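PDB 2V5I: salmonella typhimurium DB7155 bacteriophage DET7 tailspike from Bacteriophage, which binds the O-antigen polysaccharide of Salmonella as the receptor-binding tailspike of a myovirus and hydrolyses it. Local coordinates for residues A[521-535]-A[544-557]. Sequence-based numbering, arbitrary orientation.
Sequences LPDEGVLDINTMSLY and LIRLPDGSKTRMKL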
ATOM      1  N   LEU A 521     -28.240 -50.874 -16.924  1.00 12.21           N
ATOM      2  CA  LEU A 521     -27.905 -50.288 -15.641  1.00 12.48           C
ATOM      3  C   LEU A 521     -28.333 -51.177 -14.505  1.00 13.25           C
ATOM      4  O   LEU A 521     -29.485 -51.613 -14.480  1.00 15.55           O
ATOM      5  CB  LEU A 521     -28.569 -48.934 -15.438  1.00 14.02           C
ATOM      6  CG  LEU A 521     -27.958 -47.756 -16.093  1.00 18.00           C
ATOM      7  CD1 LEU A 521     -28.885 -46.551 -15.888  1.00 13.87           C
ATOM      8  CD2 LEU A 521     -26.585 -47.498 -15.556  1.00 12.22           C
ATOM      9  N   PRO A 522     -27.467 -51.343 -13.491  1.00 12.43           N
ATOM     10  CA  PRO A 522     -27.915 -51.946 -12.262  1.00 13.25           C
ATOM     11  C   PRO A 522     -28.872 -51.010 -11.484  1.00 12.74           C
ATOM     12  O   PRO A 522     -28.904 -49.788 -11.737  1.00 11.84           O
ATOM     13  CB  PRO A 522     -26.588 -52.208 -11.525  1.00 14.49           C
ATOM     14  CG  PRO A 522     -25.755 -51.109 -11.901  1.00 16.25           C
ATOM     15  CD  PRO A 522     -26.059 -50.909 -13.394  1.00 13.14           C
ATOM     16  N   ASP A 523     -29.631 -51.556 -10.519  1.00 14.54           N
ATOM     17  CA  ASP A 523     -30.530 -50.753  -9.697  1.00 15.99           C
ATOM     18  C   ASP A 523     -29.894 -49.523  -9.054  1.00 15.76           C
ATOM     19  O   ASP A 523     -30.543 -48.469  -8.944  1.00 14.59           O
ATOM     20  CB  ASP A 523     -31.134 -51.617  -8.569  1.00 17.10           C
ATOM     21  CG  ASP A 523     -32.332 -52.440  -9.010  1.00 23.55           C
ATOM     22  OD1 ASP A 523     -32.616 -52.516 -10.247  1.00 25.07           O
ATOM     23  OD2 ASP A 523     -32.993 -53.040  -8.112  1.00 26.10           O
ATOM     24  N   GLU A 524     -28.619 -49.635  -8.666  1.00 15.10           N
ATOM     25  CA  GLU A 524     -27.871 -48.531  -8.044  1.00 16.28           C
ATOM     26  C   GLU A 524     -27.671 -47.349  -9.027  1.00 13.53           C
ATOM     27  O   GLU A 524     -27.224 -46.281  -8.617  1.00 14.13           O
ATOM     28  CB  GLU A 524     -26.435 -48.945  -7.626  1.00 18.05           C
ATOM     29  CG  GLU A 524     -26.226 -50.154  -6.809  1.00 26.54           C
ATOM     30  CD  GLU A 524     -26.062 -51.409  -7.681  1.00 30.53           C
ATOM     31  OE1 GLU A 524     -27.104 -51.857  -8.111  1.00 24.52           O
ATOM     32  OE2 GLU A 524     -24.931 -51.938  -7.923  1.00 30.80           O
ATOM     33  N   GLY A 525     -27.911 -47.551 -10.326  1.00 12.72           N
ATOM     34  CA  GLY A 525     -27.874 -46.466 -11.280  1.00 13.95           C
ATOM     35  C   GLY A 525     -28.886 -45.350 -11.150  1.00 14.44           C
ATOM     36  O   GLY A 525     -28.820 -44.384 -11.909  1.00 17.57           O
ATOM     37  N   VAL A 526     -29.849 -45.479 -10.237  1.00 11.72           N
ATOM     38  CA  VAL A 526     -30.691 -44.364  -9.879  1.00 11.19           C
ATOM     39  C   VAL A 526     -30.737 -44.227  -8.341  1.00 10.61           C
ATOM     40  O   VAL A 526     -30.845 -45.219  -7.636  1.00 14.48           O
ATOM     41  CB  VAL A 526     -32.132 -44.506 -10.495  1.00 11.89           C
ATOM     42  CG1 VAL A 526     -32.941 -45.600  -9.856  1.00 13.82           C
ATOM     43  CG2 VAL A 526     -32.811 -43.245 -10.480  1.00 15.00           C
ATOM     44  N   LEU A 527     -30.636 -43.003  -7.863  1.00 11.29           N
ATOM     45  CA  LEU A 527     -30.513 -42.716  -6.418  1.00 12.28           C
ATOM     46  C   LEU A 527     -31.783 -42.126  -5.785  1.00 13.37           C
ATOM     47  O   LEU A 527     -32.354 -42.731  -4.907  1.00 14.16           O
ATOM     48  CB  LEU A 527     -29.316 -41.813  -6.167  1.00 14.49           C
ATOM     49  CG  LEU A 527     -29.058 -41.428  -4.712  1.00 13.75           C
ATOM     50  CD1 LEU A 527     -28.666 -42.679  -3.912  1.00 18.76           C
ATOM     51  CD2 LEU A 527     -27.946 -40.386  -4.667  1.00 20.22           C
ATOM     52  N   ASP A 528     -32.166 -40.919  -6.196  1.00 11.29           N
ATOM     53  CA  ASP A 528     -33.226 -40.174  -5.576  1.00 12.13           C
ATOM     54  C   ASP A 528     -34.590 -40.588  -6.068  1.00 10.28           C
ATOM     55  O   ASP A 528     -34.777 -40.888  -7.256  1.00 11.44           O
ATOM     56  CB  ASP A 528     -33.078 -38.678  -5.881  1.00 12.10           C
ATOM     57  CG  ASP A 528     -31.848 -38.011  -5.257  1.00 21.74           C
ATOM     58  OD1 ASP A 528     -31.261 -38.551  -4.281  1.00 20.96           O
ATOM     59  OD2 ASP A 528     -31.517 -36.863  -5.724  1.00 22.87           O
ATOM     60  N   ILE A 529     -35.578 -40.497  -5.186  1.00 12.10           N
ATOM     61  CA  ILE A 529     -36.983 -40.645  -5.557  1.00 12.21           C
ATOM     62  C   ILE A 529     -37.380 -39.624  -6.624  1.00 11.83           C
ATOM     63  O   ILE A 529     -36.912 -38.483  -6.606  1.00 12.11           O
ATOM     64  CB  ILE A 529     -37.880 -40.461  -4.313  1.00 13.96           C
ATOM     65  CG1 ILE A 529     -37.728 -41.724  -3.431  1.00 17.89           C
ATOM     66  CG2 ILE A 529     -39.340 -40.281  -4.700  1.00 15.94           C
ATOM     67  CD1 ILE A 529     -38.316 -41.594  -2.067  1.00 24.85           C
ATOM     68  N   ASN A 530     -38.181 -40.081  -7.578  1.00 10.85           N
ATOM     69  CA  ASN A 530     -38.693 -39.264  -8.692  1.00 10.08           C
ATOM     70  C   ASN A 530     -37.540 -38.740  -9.566  1.00  9.66           C
ATOM     71  O   ASN A 530     -37.495 -37.576  -9.957  1.00 10.57           O
ATOM     72  CB  ASN A 530     -39.591 -38.134  -8.213  1.00 11.32           C
ATOM     73  CG  ASN A 530     -40.875 -38.650  -7.562  1.00 12.81           C
ATOM     74  OD1 ASN A 530     -41.323 -39.761  -7.811  1.00 14.76           O
ATOM     75  ND2 ASN A 530     -41.402 -37.863  -6.652  1.00 14.04           N
ATOM     76  N   THR A 531     -36.633 -39.649  -9.838  1.00 11.50           N
ATOM     77  CA  THR A 531     -35.615 -39.431 -10.833  1.00  9.80           C
ATOM     78  C   THR A 531     -35.520 -40.623 -11.787  1.00 11.78           C
ATOM     79  O   THR A 531     -35.899 -41.727 -11.464  1.00 10.48           O
ATOM     80  CB  THR A 531     -34.228 -39.108 -10.197  1.00 13.55           C
ATOM     81  OG1 THR A 531     -33.694 -40.257  -9.557  1.00 13.87           O
ATOM     82  CG2 THR A 531     -34.307 -37.939  -9.217  1.00 14.72           C
ATOM     83  N   MET A 532     -34.994 -40.362 -12.973  1.00 11.16           N
ATOM     84  CA  MET A 532     -34.934 -41.336 -14.091  1.00 11.62           C
ATOM     85  C   MET A 532     -33.555 -41.340 -14.716  1.00 10.57           C
ATOM     86  O   MET A 532     -33.006 -40.289 -14.960  1.00 10.09           O
ATOM     87  CB  MET A 532     -35.935 -40.875 -15.170  1.00 13.24           C
ATOM     88  CG  MET A 532     -35.888 -41.663 -16.400  1.00 19.12           C
ATOM     89  SD  MET A 532     -36.937 -40.916 -17.669  1.00 19.34           S
ATOM     90  CE  MET A 532     -35.789 -39.706 -18.356  1.00 19.46           C
ATOM     91  N   SER A 533     -32.997 -42.527 -14.955  1.00 10.23           N
ATOM     92  CA  SER A 533     -31.752 -42.684 -15.731  1.00 11.08           C
ATOM     93  C   SER A 533     -32.035 -43.519 -16.974  1.00 10.95           C
ATOM     94  O   SER A 533     -32.795 -44.511 -16.922  1.00 13.38           O
ATOM     95  CB  SER A 533     -30.751 -43.474 -14.916  1.00 13.69           C
ATOM     96  OG  SER A 533     -30.449 -42.776 -13.738  1.00 19.87           O
ATOM     97  N   LEU A 534     -31.413 -43.181 -18.079  1.00 10.93           N
ATOM     98  CA  LEU A 534     -31.664 -43.854 -19.341  1.00  8.84           C
ATOM     99  C   LEU A 534     -30.533 -44.787 -19.735  1.00  9.78           C
ATOM    100  O   LEU A 534     -29.343 -44.566 -19.417  1.00 11.10           O
ATOM    101  CB  LEU A 534     -31.831 -42.794 -20.467  1.00 10.27           C
ATOM    102  CG  LEU A 534     -33.086 -41.926 -20.338  1.00 12.67           C
ATOM    103  CD1 LEU A 534     -32.991 -40.730 -21.279  1.00 17.09           C
ATOM    104  CD2 LEU A 534     -34.379 -42.640 -20.579  1.00 14.42           C
ATOM    105  N   TYR A 535     -30.898 -45.863 -20.407  1.00 10.01           N
ATOM    106  CA  TYR A 535     -29.922 -46.854 -20.841  1.00 10.26           C
ATOM    107  C   TYR A 535     -30.456 -47.643 -22.047  1.00 11.36           C
ATOM    108  O   TYR A 535     -31.658 -47.692 -22.336  1.00  9.61           O
ATOM    109  CB  TYR A 535     -29.555 -47.815 -19.692  1.00 11.06           C
ATOM    110  CG  TYR A 535     -30.666 -48.730 -19.197  1.00 10.92           C
ATOM    111  CD1 TYR A 535     -31.550 -48.321 -18.226  1.00 10.75           C
ATOM    112  CD2 TYR A 535     -30.773 -50.027 -19.670  1.00 11.13           C
ATOM    113  CE1 TYR A 535     -32.561 -49.165 -17.785  1.00  9.92           C
ATOM    114  CE2 TYR A 535     -31.756 -50.907 -19.214  1.00 14.83           C
ATOM    115  CZ  TYR A 535     -32.632 -50.494 -18.237  1.00 11.53           C
ATOM    116  OH  TYR A 535     -33.616 -51.405 -17.830  1.00 11.46           O
ATOM    117  N   LEU A 544     -34.689 -46.400 -16.128  1.00  9.96           N
ATOM    118  CA  LEU A 544     -34.628 -46.863 -14.751  1.00  9.82           C
ATOM    119  C   LEU A 544     -35.101 -45.727 -13.850  1.00  9.92           C
ATOM    120  O   LEU A 544     -34.535 -44.648 -13.861  1.00  9.94           O
ATOM    121  CB  LEU A 544     -33.188 -47.253 -14.393  1.00 10.51           C
ATOM    122  CG  LEU A 544     -32.936 -47.656 -12.921  1.00  9.45           C
ATOM    123  CD1 LEU A 544     -33.760 -48.861 -12.519  1.00 12.76           C
ATOM    124  CD2 LEU A 544     -31.437 -47.931 -12.755  1.00  9.63           C
ATOM    125  N   ILE A 545     -36.212 -45.961 -13.129  1.00 10.14           N
ATOM    126  CA  ILE A 545     -36.904 -44.908 -12.418  1.00 10.26           C
ATOM    127  C   ILE A 545     -37.062 -45.316 -10.944  1.00  9.64           C
ATOM    128  O   ILE A 545     -37.469 -46.438 -10.664  1.00 11.01           O
ATOM    129  CB  ILE A 545     -38.295 -44.666 -13.015  1.00 11.64           C
ATOM    130  CG1 ILE A 545     -38.125 -44.059 -14.405  1.00 14.71           C
ATOM    131  CG2 ILE A 545     -39.140 -43.749 -12.116  1.00 11.38           C
ATOM    132  CD1 ILE A 545     -39.330 -43.971 -15.227  1.00 17.80           C
ATOM    133  N   ARG A 546     -36.771 -44.394 -10.040  1.00 10.41           N
ATOM    134  CA  ARG A 546     -37.115 -44.582  -8.652  1.00 10.01           C
ATOM    135  C   ARG A 546     -38.449 -43.878  -8.400  1.00 10.46           C
ATOM    136  O   ARG A 546     -38.541 -42.676  -8.595  1.00 10.29           O
ATOM    137  CB  ARG A 546     -36.051 -44.100  -7.736  1.00 11.11           C
ATOM    138  CG  ARG A 546     -36.309 -44.559  -6.278  1.00 12.70           C
ATOM    139  CD  ARG A 546     -35.215 -44.216  -5.306  1.00 15.59           C
ATOM    140  NE  ARG A 546     -35.567 -44.739  -3.964  1.00 13.74           N
ATOM    141  CZ  ARG A 546     -35.149 -44.230  -2.811  1.00 15.64           C
ATOM    142  NH1 ARG A 546     -34.284 -43.226  -2.766  1.00 16.50           N
ATOM    143  NH2 ARG A 546     -35.572 -44.776  -1.669  1.00 18.67           N
ATOM    144  N   LEU A 547     -39.459 -44.645  -8.048  1.00 11.61           N
ATOM    145  CA  LEU A 547     -40.855 -44.190  -7.887  1.00 11.50           C
ATOM    146  C   LEU A 547     -41.095 -43.489  -6.570  1.00 11.72           C
ATOM    147  O   LEU A 547     -40.296 -43.597  -5.647  1.00 12.46           O
ATOM    148  CB  LEU A 547     -41.766 -45.415  -7.946  1.00 11.85           C
ATOM    149  CG  LEU A 547     -41.783 -46.164  -9.286  1.00 13.09           C
ATOM    150  CD1 LEU A 547     -42.443 -47.558  -9.180  1.00 13.69           C
ATOM    151  CD2 LEU A 547     -42.393 -45.384 -10.380  1.00 16.54           C
ATOM    152  N   PRO A 548     -42.259 -42.805  -6.448  1.00 13.57           N
ATOM    153  CA  PRO A 548     -42.596 -42.132  -5.209  1.00 14.32           C
ATOM    154  C   PRO A 548     -42.563 -42.997  -3.946  1.00 15.63           C
ATOM    155  O   PRO A 548     -42.200 -42.487  -2.878  1.00 17.35           O
ATOM    156  CB  PRO A 548     -44.017 -41.625  -5.479  1.00 15.38           C
ATOM    157  CG  PRO A 548     -44.026 -41.352  -6.915  1.00 15.51           C
ATOM    158  CD  PRO A 548     -43.215 -42.507  -7.511  1.00 16.32           C
ATOM    159  N   ASP A 549     -42.874 -44.291  -4.057  1.00 15.64           N
ATOM    160  CA  ASP A 549     -42.773 -45.185  -2.875  1.00 17.26           C
ATOM    161  C   ASP A 549     -41.360 -45.699  -2.558  1.00 18.22           C
ATOM    162  O   ASP A 549     -41.185 -46.485  -1.631  1.00 18.57           O
ATOM    163  CB  ASP A 549     -43.762 -46.360  -2.958  1.00 18.99           C
ATOM    164  CG  ASP A 549     -43.357 -47.433  -3.974  1.00 22.70           C
ATOM    165  OD1 ASP A 549     -42.302 -47.296  -4.636  1.00 17.99           O
ATOM    166  OD2 ASP A 549     -44.131 -48.428  -4.136  1.00 24.34           O
ATOM    167  N   GLY A 550     -40.376 -45.274  -3.335  1.00 15.90           N
ATOM    168  CA  GLY A 550     -38.952 -45.592  -3.111  1.00 16.25           C
ATOM    169  C   GLY A 550     -38.462 -46.823  -3.826  1.00 16.03           C
ATOM    170  O   GLY A 550     -37.257 -47.077  -3.876  1.00 14.90           O
ATOM    171  N   SER A 551     -39.380 -47.583  -4.410  1.00 13.68           N
ATOM    172  CA  SER A 551     -38.976 -48.788  -5.153  1.00 14.59           C
ATOM    173  C   SER A 551     -38.503 -48.364  -6.551  1.00 14.87           C
ATOM    174  O   SER A 551     -38.695 -47.214  -6.950  1.00 15.07           O
ATOM    175  CB  SER A 551     -40.137 -49.769  -5.245  1.00 16.42           C
ATOM    176  OG  SER A 551     -41.136 -49.299  -6.106  1.00 16.85           O
ATOM    177  N   LYS A 552     -37.822 -49.260  -7.252  1.00 13.45           N
ATOM    178  CA  LYS A 552     -37.279 -48.986  -8.571  1.00 14.84           C
ATOM    179  C   LYS A 552     -37.975 -49.833  -9.603  1.00 14.19           C
ATOM    180  O   LYS A 552     -38.346 -51.023  -9.349  1.00 15.67           O
ATOM    181  CB  LYS A 552     -35.768 -49.249  -8.540  1.00 14.71           C
ATOM    182  CG  LYS A 552     -35.069 -48.282  -7.617  1.00 17.40           C
ATOM    183  CD  LYS A 552     -33.579 -48.474  -7.543  1.00 17.71           C
ATOM    184  CE  LYS A 552     -32.958 -47.577  -6.458  1.00 14.96           C
ATOM    185  NZ  LYS A 552     -31.510 -47.753  -6.348  1.00 15.55           N
ATOM    186  N   THR A 553     -38.153 -49.277 -10.790  1.00 12.69           N
ATOM    187  CA  THR A 553     -38.761 -49.962 -11.866  1.00 12.39           C
ATOM    188  C   THR A 553     -38.061 -49.624 -13.181  1.00 13.55           C
ATOM    189  O   THR A 553     -37.366 -48.594 -13.262  1.00 13.21           O
ATOM    190  CB  THR A 553     -40.285 -49.653 -11.904  1.00 15.12           C
ATOM    191  OG1 THR A 553     -40.955 -50.595 -12.732  1.00 18.02           O
ATOM    192  CG2 THR A 553     -40.580 -48.248 -12.440  1.00 13.83           C
ATOM    193  N   ARG A 554     -38.254 -50.471 -14.194  1.00 11.65           N
ATOM    194  CA  ARG A 554     -37.684 -50.318 -15.509  1.00 11.21           C
ATOM    195  C   ARG A 554     -38.809 -50.264 -16.539  1.00 12.90           C
ATOM    196  O   ARG A 554     -39.711 -51.127 -16.554  1.00 13.97           O
ATOM    197  CB  ARG A 554     -36.762 -51.504 -15.847  1.00 10.94           C
ATOM    198  CG  ARG A 554     -35.550 -51.587 -14.943  1.00 11.96           C
ATOM    199  CD  ARG A 554     -34.824 -52.942 -15.006  1.00 14.81           C
ATOM    200  NE  ARG A 554     -33.775 -52.985 -13.988  1.00 15.25           N
ATOM    201  CZ  ARG A 554     -32.556 -52.465 -14.123  1.00 18.01           C
ATOM    202  NH1 ARG A 554     -32.171 -51.884 -15.262  1.00 13.97           N
ATOM    203  NH2 ARG A 554     -31.702 -52.550 -13.097  1.00 17.99           N
ATOM    204  N   MET A 555     -38.764 -49.238 -17.370  1.00 10.61           N
ATOM    205  CA  MET A 555     -39.755 -48.985 -18.406  1.00 11.87           C
ATOM    206  C   MET A 555     -39.120 -48.864 -19.781  1.00 11.70           C
ATOM    207  O   MET A 555     -38.193 -48.062 -19.994  1.00 13.09           O
ATOM    208  CB  MET A 555     -40.474 -47.650 -18.125  1.00 12.78           C
ATOM    209  CG  MET A 555     -41.132 -47.585 -16.775  1.00 16.10           C
ATOM    210  SD  MET A 555     -42.250 -46.184 -16.596  1.00 17.74           S
ATOM    211  CE  MET A 555     -42.482 -46.131 -14.821  1.00 15.23           C
ATOM    212  N   LYS A 556     -39.635 -49.637 -20.729  1.00 11.17           N
ATOM    213  CA  LYS A 556     -39.200 -49.557 -22.109  1.00 11.48           C
ATOM    214  C   LYS A 556     -39.864 -48.411 -22.825  1.00 11.59           C
ATOM    215  O   LYS A 556     -41.087 -48.316 -22.830  1.00 11.71           O
ATOM    216  CB  LYS A 556     -39.497 -50.840 -22.826  1.00 13.71           C
ATOM    217  CG  LYS A 556     -38.890 -50.949 -24.157  1.00 14.63           C
ATOM    218  CD  LYS A 556     -39.223 -52.280 -24.761  1.00 18.02           C
ATOM    219  CE  LYS A 556     -38.650 -52.446 -26.112  1.00 26.61           C
ATOM    220  NZ  LYS A 556     -39.247 -53.674 -26.722  1.00 30.21           N
ATOM    221  N   LEU A 557     -39.049 -47.550 -23.434  1.00 10.45           N
ATOM    222  CA  LEU A 557     -39.539 -46.287 -24.058  1.00 10.60           C
ATOM    223  C   LEU A 557     -39.631 -46.350 -25.571  1.00 12.73           C
ATOM    224  O   LEU A 557     -40.406 -45.621 -26.171  1.00 13.71           O
ATOM    225  CB  LEU A 557     -38.669 -45.105 -23.668  1.00 11.60           C
ATOM    226  CG  LEU A 557     -38.451 -44.811 -22.168  1.00  9.25           C
ATOM    227  CD1 LEU A 557     -37.873 -43.402 -21.959  1.00 11.79           C
ATOM    228  CD2 LEU A 557     -39.745 -44.957 -21.406  1.00 12.34           C
TER
HETATM  229  O   HOH W   1     -34.550 -54.037 -11.301  0.50 19.57           O
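Arg554 lays its guanidinium edge against segment 521-535, NH1 and NH2 both gripping Leu521 O, each at 2.8 Å and in the carbonyl plane. Arg554 NH1 also donates to Tyr535 OH (3.0 Å), with ring and guanidinium planes 76° apart. On the other flank, Arg554 NH2 forms a salt bridge to Asp523 OD1 (3.0 Å), reaching that oxygen on its anti side, while a water links the same OD1 to Arg554 NE. Leu544 CD1 lies over the guanidinium face. Leu544 holds CG trans to its backbone N (chi1 175°), bringing CG to 3.7 Å from Val526 CG1. Lys552, extended beyond CG, runs past Val526 CG1; its NZ ties Asp523 O to Val526 O, approaching the first from above the carbonyl plane and the second almost head-on. Leu544, Lys552 and Arg554 rise from one face of the three antiparallel strands this chain gives to a sheet in the C-terminal intertwined domain, where Ser533 and Leu544 form a hydrogen-bonded pair. Strand 531-537 also pairs with a strand of the second subunit, carrying the sheet across the trimer interface. On the opposite face, Met532 CG meets Ile545 CG1. Back on the Leu544 face, Arg546 reaches out with CG anti to its own N (chi1 -169°), so that Arg546 NH1 donates to Leu527 O (2.9 Å) and NE points straight at Gly550 O. Ile529 CG1 sits centrally over this guanidinium, 3.6 Å from Arg546 CZ.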